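Local coordinates for protein blue-light receptor of the BLUF-family (Rhodobacter sphaeroides, PDB 2BYC) that probably senses blue light through a bound flavin and passes the signal on, at residues L8-V14 / V48-I54; G38-I42 / R88-W93; L106-L110 / E123-I128. All coordinates share one frame; numbering follows the deposited sequence.

Contact 1: L8-V14 / V48-I54; sequences LTYRSRV and VHFVQTI. With FMN (flavin mononucleotide), chain C.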
# COMPACT_ATOMS: atom_id res chain seq x y z
N LEU A 8 -2.28 7.63 -2.69
CA LEU A 8 -0.87 7.63 -3.14
C LEU A 8 -0.33 6.23 -3.20
O LEU A 8 -0.62 5.47 -2.31
CB LEU A 8 -0.03 8.42 -2.13
CG LEU A 8 1.41 8.79 -2.31
CD1 LEU A 8 1.44 9.98 -1.38
CD2 LEU A 8 2.23 7.68 -1.65
N THR A 9 0.46 5.91 -4.23
CA THR A 9 1.07 4.59 -4.32
C THR A 9 2.53 4.87 -4.60
O THR A 9 2.80 5.69 -5.45
CB THR A 9 0.53 3.86 -5.57
OG1 THR A 9 -0.85 3.59 -5.34
CG2 THR A 9 1.19 2.57 -5.76
N TYR A 10 3.43 4.18 -3.86
CA TYR A 10 4.85 4.30 -4.02
C TYR A 10 5.42 2.88 -4.04
O TYR A 10 4.79 1.93 -3.66
CB TYR A 10 5.48 5.19 -2.88
CG TYR A 10 5.47 4.45 -1.57
CD1 TYR A 10 6.38 3.43 -1.35
CD2 TYR A 10 4.58 4.79 -0.54
CE1 TYR A 10 6.37 2.72 -0.19
CE2 TYR A 10 4.57 4.07 0.65
CZ TYR A 10 5.49 3.07 0.82
OH TYR A 10 5.55 2.31 1.94
N ARG A 11 6.62 2.77 -4.56
CA ARG A 11 7.35 1.50 -4.65
C ARG A 11 8.62 1.79 -3.90
O ARG A 11 9.13 2.92 -4.00
CB ARG A 11 7.71 1.27 -6.11
CG ARG A 11 8.26 -0.10 -6.38
CD ARG A 11 8.47 -0.33 -7.88
NE ARG A 11 9.62 0.42 -8.33
CZ ARG A 11 10.81 -0.11 -8.59
NH1 ARG A 11 10.99 -1.42 -8.49
NH2 ARG A 11 11.80 0.68 -8.99
N SER A 12 9.09 0.81 -3.12
CA SER A 12 10.40 0.90 -2.43
C SER A 12 11.07 -0.40 -2.47
O SER A 12 10.43 -1.41 -2.73
CB SER A 12 10.28 1.32 -0.98
OG SER A 12 9.56 0.39 -0.25
N ARG A 13 12.39 -0.38 -2.24
CA ARG A 13 13.16 -1.59 -2.04
C ARG A 13 13.16 -2.00 -0.61
O ARG A 13 13.47 -1.21 0.28
CB ARG A 13 14.63 -1.35 -2.36
CG ARG A 13 14.99 -1.70 -3.72
CD ARG A 13 15.98 -2.85 -3.74
NE ARG A 13 15.94 -3.47 -5.08
CZ ARG A 13 16.50 -4.63 -5.38
NH1 ARG A 13 17.15 -5.32 -4.42
NH2 ARG A 13 16.36 -5.12 -6.61
N VAL A 14 12.87 -3.26 -0.41
CA VAL A 14 12.89 -3.85 0.91
C VAL A 14 14.25 -3.75 1.57
O VAL A 14 15.25 -3.96 0.94
CB VAL A 14 12.45 -5.29 0.79
CG1 VAL A 14 12.92 -6.10 1.91
CG2 VAL A 14 10.93 -5.31 0.71
N VAL A 48 11.27 -8.37 -2.26
CA VAL A 48 12.33 -7.50 -2.79
C VAL A 48 11.94 -6.03 -2.78
O VAL A 48 12.78 -5.18 -2.56
CB VAL A 48 12.65 -7.91 -4.24
CG1 VAL A 48 13.79 -7.12 -4.87
CG2 VAL A 48 12.98 -9.42 -4.27
N HIS A 49 10.68 -5.77 -3.06
CA HIS A 49 10.14 -4.41 -3.22
C HIS A 49 8.87 -4.38 -2.36
O HIS A 49 8.34 -5.42 -2.10
CB HIS A 49 9.72 -4.21 -4.66
CG HIS A 49 10.88 -3.98 -5.57
ND1 HIS A 49 11.71 -2.88 -5.44
CD2 HIS A 49 11.42 -4.75 -6.54
CE1 HIS A 49 12.66 -2.95 -6.35
NE2 HIS A 49 12.50 -4.07 -7.03
N PHE A 50 8.48 -3.22 -1.85
CA PHE A 50 7.08 -3.01 -1.33
C PHE A 50 6.45 -2.11 -2.33
O PHE A 50 7.12 -1.25 -2.93
CB PHE A 50 7.18 -2.16 -0.08
CG PHE A 50 7.66 -2.88 1.15
CD1 PHE A 50 8.82 -2.45 1.83
CD2 PHE A 50 6.99 -3.96 1.65
CE1 PHE A 50 9.23 -3.10 3.03
CE2 PHE A 50 7.41 -4.61 2.81
CZ PHE A 50 8.55 -4.14 3.50
N VAL A 51 5.15 -2.32 -2.53
CA VAL A 51 4.31 -1.34 -3.24
C VAL A 51 3.24 -1.05 -2.22
O VAL A 51 2.64 -1.93 -1.70
CB VAL A 51 3.76 -1.89 -4.59
CG1 VAL A 51 2.80 -0.90 -5.18
CG2 VAL A 51 4.97 -2.07 -5.62
N GLN A 52 3.10 0.23 -1.86
CA GLN A 52 2.09 0.63 -0.89
C GLN A 52 1.12 1.64 -1.48
O GLN A 52 1.53 2.54 -2.17
CB GLN A 52 2.72 1.10 0.44
CG GLN A 52 1.64 1.24 1.45
CD GLN A 52 2.15 1.67 2.79
OE1 GLN A 52 3.13 2.42 2.91
NE2 GLN A 52 1.49 1.21 3.80
N THR A 53 -0.18 1.42 -1.25
CA THR A 53 -1.22 2.37 -1.61
C THR A 53 -1.87 2.82 -0.33
O THR A 53 -2.32 1.96 0.43
CB THR A 53 -2.28 1.68 -2.39
OG1 THR A 53 -1.73 1.32 -3.67
CG2 THR A 53 -3.49 2.62 -2.60
N ILE A 54 -1.91 4.13 -0.08
CA ILE A 54 -2.64 4.63 1.12
C ILE A 54 -3.58 5.64 0.64
O ILE A 54 -3.28 6.36 -0.34
CB ILE A 54 -1.67 5.37 2.10
CG1 ILE A 54 -0.89 6.43 1.32
CG2 ILE A 54 -0.78 4.37 2.86
CD1 ILE A 54 0.10 7.20 2.10
N1 FMN C . 3.28 3.07 9.47
C2 FMN C . 1.96 3.45 9.51
O2 FMN C . 1.50 3.99 10.54
N3 FMN C . 1.13 3.23 8.46
C4 FMN C . 1.65 2.60 7.39
O4 FMN C . 0.96 2.46 6.43
C4A FMN C . 2.99 2.21 7.32
N5 FMN C . 3.48 1.57 6.19
C5A FMN C . 4.84 1.25 6.08
C6 FMN C . 5.34 0.65 4.94
C7 FMN C . 6.68 0.25 4.82
C7M FMN C . 7.23 -0.27 3.48
C8 FMN C . 7.52 0.50 5.88
C8M FMN C . 9.00 0.16 5.82
C9 FMN C . 7.04 1.11 7.03
C9A FMN C . 5.66 1.49 7.13
N10 FMN C . 5.15 2.10 8.29
C10 FMN C . 3.81 2.47 8.36
C1' FMN C . 5.90 2.11 9.58
C2' FMN C . 6.12 3.58 9.82
O2' FMN C . 7.28 3.82 9.08
C3' FMN C . 6.27 4.02 11.29
O3' FMN C . 7.51 3.59 11.75
C4' FMN C . 5.21 3.53 12.26
O4' FMN C . 3.92 4.14 12.07
C5' FMN C . 5.65 3.89 13.69
O5' FMN C . 6.20 2.84 14.48
P FMN C . 6.28 3.22 16.04
O1P FMN C . 6.75 2.03 16.89
O2P FMN C . 7.31 4.35 16.09
O3P FMN C . 4.87 3.67 16.33
O HOH W 1 15.31 -5.96 -1.69
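The flavin-facing strand pair of the BLUF fold brings Tyr-10 and Gln-52 together, antiparallel neighbours whose side chains stand side by side on the sheet face that carries the flavin. Tyr-10 OH donates to Gln-52 OE1 at 2.6 Å, tilted 36° out of the amide plane. Ring and amide planes stand 84° apart. Gln-52 has CG anti to its backbone N (chi1 -169°) and an extended chain, which carries the amide to the flavin edge; there NE2 donates to both FMN O4, at 3.0 Å, and FMN N5, at 3.1 Å. Further along, the Phe-50 ring is sandwiched: FMN C7M sits over one face and Val-14 CG2 over the other, 3.7 Å from the ring centroid in a CH-pi contact. Ser-12 OG lies at the edge of the same ring and is hydrogen-bonded to His-74. On the other face of the sheet, Arg-11 NH1 lies over the His-49 ring, 3.1 Å from CE1. Paired backbone bonds fix the register, among them Tyr-10 N to Gln-52 O at 3.0 Å. A phenylalanine in place of Tyr-10 would probably leave Gln-52 OE1 without its donor and the amide freer to turn over. With OE1 taken up by tyrosine and NE2 shared between two flavin acceptors, the bonds as modelled would favour this amide orientation, consistent with the tyrosine-glutamine-flavin network of BLUF domains.

Contact 2: G38-I42 / R88-W93; sequences GITGI and RRFPDW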
# COMPACT_ATOMS: atom_id res chain seq x y z
N GLY A 38 -7.27 8.17 9.63
CA GLY A 38 -8.25 8.01 8.57
C GLY A 38 -7.54 7.49 7.32
O GLY A 38 -8.01 7.66 6.21
N ILE A 39 -6.42 6.81 7.47
CA ILE A 39 -5.85 6.14 6.29
C ILE A 39 -6.31 4.70 6.08
O ILE A 39 -6.55 4.01 7.03
CB ILE A 39 -4.29 6.14 6.39
CG1 ILE A 39 -3.82 7.58 6.56
CG2 ILE A 39 -3.67 5.51 5.19
CD1 ILE A 39 -4.04 8.36 5.31
N THR A 40 -6.47 4.26 4.83
CA THR A 40 -6.75 2.89 4.50
C THR A 40 -5.90 2.53 3.33
O THR A 40 -5.41 3.40 2.67
CB THR A 40 -8.27 2.70 4.13
OG1 THR A 40 -8.65 3.61 3.06
CG2 THR A 40 -9.11 2.84 5.34
N GLY A 41 -5.66 1.24 3.10
CA GLY A 41 -4.85 0.91 1.95
C GLY A 41 -4.26 -0.49 2.05
O GLY A 41 -4.68 -1.31 2.93
N ILE A 42 -3.29 -0.75 1.19
CA ILE A 42 -2.76 -2.09 1.04
C ILE A 42 -1.22 -1.97 0.88
O ILE A 42 -0.73 -1.01 0.32
CB ILE A 42 -3.41 -2.87 -0.19
CG1 ILE A 42 -3.42 -1.98 -1.46
CG2 ILE A 42 -4.83 -3.28 0.06
CD1 ILE A 42 -3.30 -2.71 -2.83
N ARG A 88 -12.88 5.78 -1.41
CA ARG A 88 -11.86 4.73 -1.15
C ARG A 88 -11.98 3.45 -1.99
O ARG A 88 -13.07 2.93 -2.26
CB ARG A 88 -11.85 4.37 0.35
CG ARG A 88 -11.53 5.52 1.26
CD ARG A 88 -11.51 5.08 2.68
NE ARG A 88 -11.43 6.26 3.51
CZ ARG A 88 -10.33 6.73 4.06
NH1 ARG A 88 -9.18 6.11 3.88
NH2 ARG A 88 -10.38 7.80 4.81
N ARG A 89 -10.82 2.93 -2.38
CA ARG A 89 -10.74 1.62 -3.04
C ARG A 89 -10.68 0.47 -2.00
O ARG A 89 -11.18 -0.60 -2.26
CB ARG A 89 -9.50 1.61 -3.96
CG ARG A 89 -9.29 2.96 -4.71
CD ARG A 89 -7.76 3.27 -5.15
NE ARG A 89 -7.69 4.31 -6.24
CZ ARG A 89 -8.08 4.05 -7.48
NH1 ARG A 89 -8.54 2.82 -7.77
NH2 ARG A 89 -8.05 5.00 -8.42
N PHE A 90 -10.05 0.70 -0.84
CA PHE A 90 -9.92 -0.31 0.21
C PHE A 90 -10.46 0.22 1.53
O PHE A 90 -9.74 0.28 2.53
CB PHE A 90 -8.42 -0.73 0.41
CG PHE A 90 -7.74 -0.94 -0.88
CD1 PHE A 90 -7.04 0.12 -1.48
CD2 PHE A 90 -7.95 -2.14 -1.61
CE1 PHE A 90 -6.43 -0.01 -2.73
CE2 PHE A 90 -7.37 -2.30 -2.89
CZ PHE A 90 -6.60 -1.22 -3.44
N PRO A 91 -11.75 0.58 1.56
CA PRO A 91 -12.27 1.21 2.74
C PRO A 91 -12.22 0.32 3.98
O PRO A 91 -12.17 0.83 5.14
CB PRO A 91 -13.73 1.57 2.32
CG PRO A 91 -14.05 0.64 1.23
CD PRO A 91 -12.76 0.50 0.49
N ASP A 92 -12.18 -0.98 3.79
CA ASP A 92 -12.35 -1.82 4.94
C ASP A 92 -11.03 -2.05 5.67
O ASP A 92 -11.04 -2.67 6.73
CB ASP A 92 -13.03 -3.15 4.56
CG ASP A 92 -14.38 -2.94 3.89
OD1 ASP A 92 -15.05 -1.94 4.22
OD2 ASP A 92 -14.76 -3.77 3.01
N TRP A 93 -9.92 -1.59 5.11
CA TRP A 93 -8.58 -1.96 5.60
C TRP A 93 -7.73 -0.76 5.85
O TRP A 93 -7.39 -0.01 4.94
CB TRP A 93 -7.83 -2.88 4.65
CG TRP A 93 -8.62 -4.03 4.16
CD1 TRP A 93 -9.48 -4.05 3.10
CD2 TRP A 93 -8.66 -5.33 4.74
NE1 TRP A 93 -10.04 -5.29 2.98
CE2 TRP A 93 -9.53 -6.10 3.97
CE3 TRP A 93 -8.01 -5.93 5.83
CZ2 TRP A 93 -9.76 -7.44 4.21
CZ3 TRP A 93 -8.26 -7.30 6.09
CH2 TRP A 93 -9.13 -8.02 5.28
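Arg-88 reaches from the loop between strands 77-84 and 96-98 to grip the link between helix 19-37 and strand 40-45 with polar bonds. Its NH2 donates to Gly-38 O at 2.8 Å, a carbonyl that NH1 also reaches weakly, while NH1 bonds Thr-40 OG1 at 2.7 Å, with the hydroxyl in the guanidinium plane. The chain is extended from CG to NE and meets the threonine side chain at about a right angle. Glu-55 joins this network, accepting from Thr-40 OG1 and from the backbone N of Arg-89 and Phe-90. One backbone bond crosses as well, Gly-41 N to Trp-93 O at 2.8 Å, at the close of the type I turn that runs from Phe-90 to Trp-93. The apolar part is Ile-42 against Phe-90: Ile-42 CG2 lies over a ring face, 3.9 Å from the Phe-90 centroid, and Ile-42 CD1 lies 3.7 Å from Phe-90 CZ. Arg-89 CB covers the opposite face. Gly-38 and Gly-41 both hold backbone angles that call for glycine. A guanidinium donating to Gly-38 O and Thr-40 OG1, with the Glu-55 carboxylate accepting from Thr-40 and two loop N-H groups, probably holds the loop to segment 38-42, while Phe-90 gives the other end an apolar face against Ile-42.

Contact 3: L106-L110 / E123-I128; sequences LAPDL and ELHRTI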
# COMPACT_ATOMS: atom_id res chain seq x y z
N LEU A 106 -3.13 -13.87 -7.10
CA LEU A 106 -4.07 -12.83 -7.54
C LEU A 106 -3.66 -12.05 -8.77
O LEU A 106 -4.53 -11.50 -9.45
CB LEU A 106 -4.35 -11.83 -6.40
CG LEU A 106 -5.48 -11.95 -5.36
CD1 LEU A 106 -5.66 -13.34 -4.77
CD2 LEU A 106 -5.24 -10.90 -4.28
N ALA A 107 -2.36 -11.97 -9.03
CA ALA A 107 -1.79 -11.09 -10.07
C ALA A 107 -0.43 -11.65 -10.48
O ALA A 107 0.64 -10.99 -10.36
CB ALA A 107 -1.67 -9.66 -9.52
N PRO A 108 -0.45 -12.90 -10.95
CA PRO A 108 0.71 -13.69 -11.30
C PRO A 108 1.72 -12.92 -12.12
O PRO A 108 2.92 -13.08 -11.90
CB PRO A 108 0.09 -14.81 -12.13
CG PRO A 108 -1.23 -14.31 -12.51
CD PRO A 108 -1.67 -13.64 -11.28
N ASP A 109 1.27 -12.07 -13.04
CA ASP A 109 2.23 -11.35 -13.92
C ASP A 109 2.86 -10.09 -13.31
O ASP A 109 3.85 -9.56 -13.83
CB ASP A 109 1.57 -10.97 -15.24
CG ASP A 109 0.98 -12.18 -15.96
OD1 ASP A 109 1.80 -13.03 -16.45
OD2 ASP A 109 -0.28 -12.28 -16.03
N LEU A 110 2.31 -9.65 -12.18
CA LEU A 110 2.77 -8.44 -11.49
C LEU A 110 3.59 -8.72 -10.22
O LEU A 110 4.01 -7.77 -9.54
CB LEU A 110 1.58 -7.51 -11.22
CG LEU A 110 0.82 -7.20 -12.50
CD1 LEU A 110 -0.44 -8.05 -12.55
CD2 LEU A 110 0.44 -5.71 -12.61
N GLU A 123 -4.11 -2.27 -12.44
CA GLU A 123 -4.33 -3.71 -12.45
C GLU A 123 -4.27 -4.29 -11.08
O GLU A 123 -5.14 -5.06 -10.72
CB GLU A 123 -3.25 -4.41 -13.27
CG GLU A 123 -3.42 -5.95 -13.35
CD GLU A 123 -4.10 -6.40 -14.64
OE1 GLU A 123 -4.14 -7.63 -14.91
OE2 GLU A 123 -4.58 -5.51 -15.39
N LEU A 124 -3.21 -3.95 -10.33
CA LEU A 124 -3.07 -4.38 -8.94
C LEU A 124 -4.29 -3.94 -8.16
O LEU A 124 -4.89 -4.74 -7.45
CB LEU A 124 -1.77 -3.85 -8.33
CG LEU A 124 -0.48 -4.60 -8.78
CD1 LEU A 124 0.72 -3.76 -8.41
CD2 LEU A 124 -0.34 -6.06 -8.23
N HIS A 125 -4.68 -2.69 -8.35
CA HIS A 125 -5.84 -2.17 -7.60
C HIS A 125 -7.13 -2.95 -7.92
O HIS A 125 -7.92 -3.25 -7.07
CB HIS A 125 -6.05 -0.68 -7.90
CG HIS A 125 -5.08 0.26 -7.25
ND1 HIS A 125 -4.27 -0.10 -6.18
CD2 HIS A 125 -4.82 1.55 -7.49
CE1 HIS A 125 -3.55 0.94 -5.82
NE2 HIS A 125 -3.87 1.96 -6.59
N ARG A 126 -7.32 -3.22 -9.19
CA ARG A 126 -8.48 -3.91 -9.68
C ARG A 126 -8.54 -5.33 -9.14
O ARG A 126 -9.54 -5.78 -8.63
CB ARG A 126 -8.38 -3.94 -11.21
CG ARG A 126 -9.57 -4.50 -11.95
CD ARG A 126 -9.30 -4.59 -13.45
NE ARG A 126 -8.74 -5.88 -13.77
CZ ARG A 126 -7.63 -6.03 -14.49
NH1 ARG A 126 -7.00 -4.96 -14.98
NH2 ARG A 126 -7.16 -7.27 -14.69
N THR A 127 -7.46 -6.06 -9.26
CA THR A 127 -7.55 -7.44 -8.92
C THR A 127 -7.58 -7.64 -7.43
O THR A 127 -8.29 -8.50 -6.91
CB THR A 127 -6.43 -8.25 -9.60
OG1 THR A 127 -5.18 -8.01 -8.94
CG2 THR A 127 -6.29 -7.86 -11.05
N ILE A 128 -6.77 -6.87 -6.71
CA ILE A 128 -6.84 -6.88 -5.23
C ILE A 128 -8.19 -6.42 -4.66
O ILE A 128 -8.81 -7.16 -3.88
CB ILE A 128 -5.66 -6.12 -4.56
CG1 ILE A 128 -4.35 -6.67 -5.20
CG2 ILE A 128 -5.76 -6.35 -3.07
CD1 ILE A 128 -3.04 -5.95 -4.79
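Leu-110 and Ala-107 pack against helix 120-131, one of the C-terminal helices that follow the BLUF sheet, where the chain leaves helix 100-106. Leu-110 has the largest share on its side. Its chi2 of 102°, away from the usual staggered positions, sets both methyls against the aliphatic stem of Glu-123: Leu-110 CD1 approaches Glu-123 CG at 3.7 Å, and Leu-110 CD2 lies 3.9 Å from the same carbon, the two side chains crossing at about a right angle. The glutamate chain bends beyond CG and takes its carboxylate toward Arg-126 on the same helix, leaving CB and CG against the leucine. Leu-124 fills the corner between the two loop residues: its CD2 touches Leu-110 CB at 3.8 Å and Ala-107 CB at 4.0 Å. Leu-124 also packs on Leu-44 of the sheet and on Leu-113. A backbone bond from Leu-110 N to Ala-107 O, 2.8 Å long, closes the bend that presents both residues to the helix. At the other end, Leu-106 CD2 just reaches Ile-128 CG1. Thr-127 turns OG1 into the position between its backbone N and carbonyl carbon (chi1 74°), where it bonds weakly to Glu-123 O and faces the end of helix 100-106: Thr-127 OG1 lies 3.9 Å from Ala-107 CB and 3.6 Å from Leu-106 O.

How the contacts relate
Contact 1 is the buried core, parts of two neighbouring strands of the sheet with flavin on one face; contacts 2 and 3 are only partly buried. Contacts 1 and 2 share neighbouring strands, 49-55 and 40-45, and are joined by a probable hydrogen bond from Thr-53 N to Ile-42 O. Contact 3 joins the loop after helix 100-106 to helix 120-131, which packs on strand 40-45: Ile-128 of contact 3 lies on Ile-42 of contact 2. Chemistry follows place: regular backbone pairing and flavin bonds in contact 1, arginine bonds to a carbonyl and a hydroxyl beside one phenylalanine packed on an isoleucine in contact 2, and mainly apolar side-chain packing in contact 3.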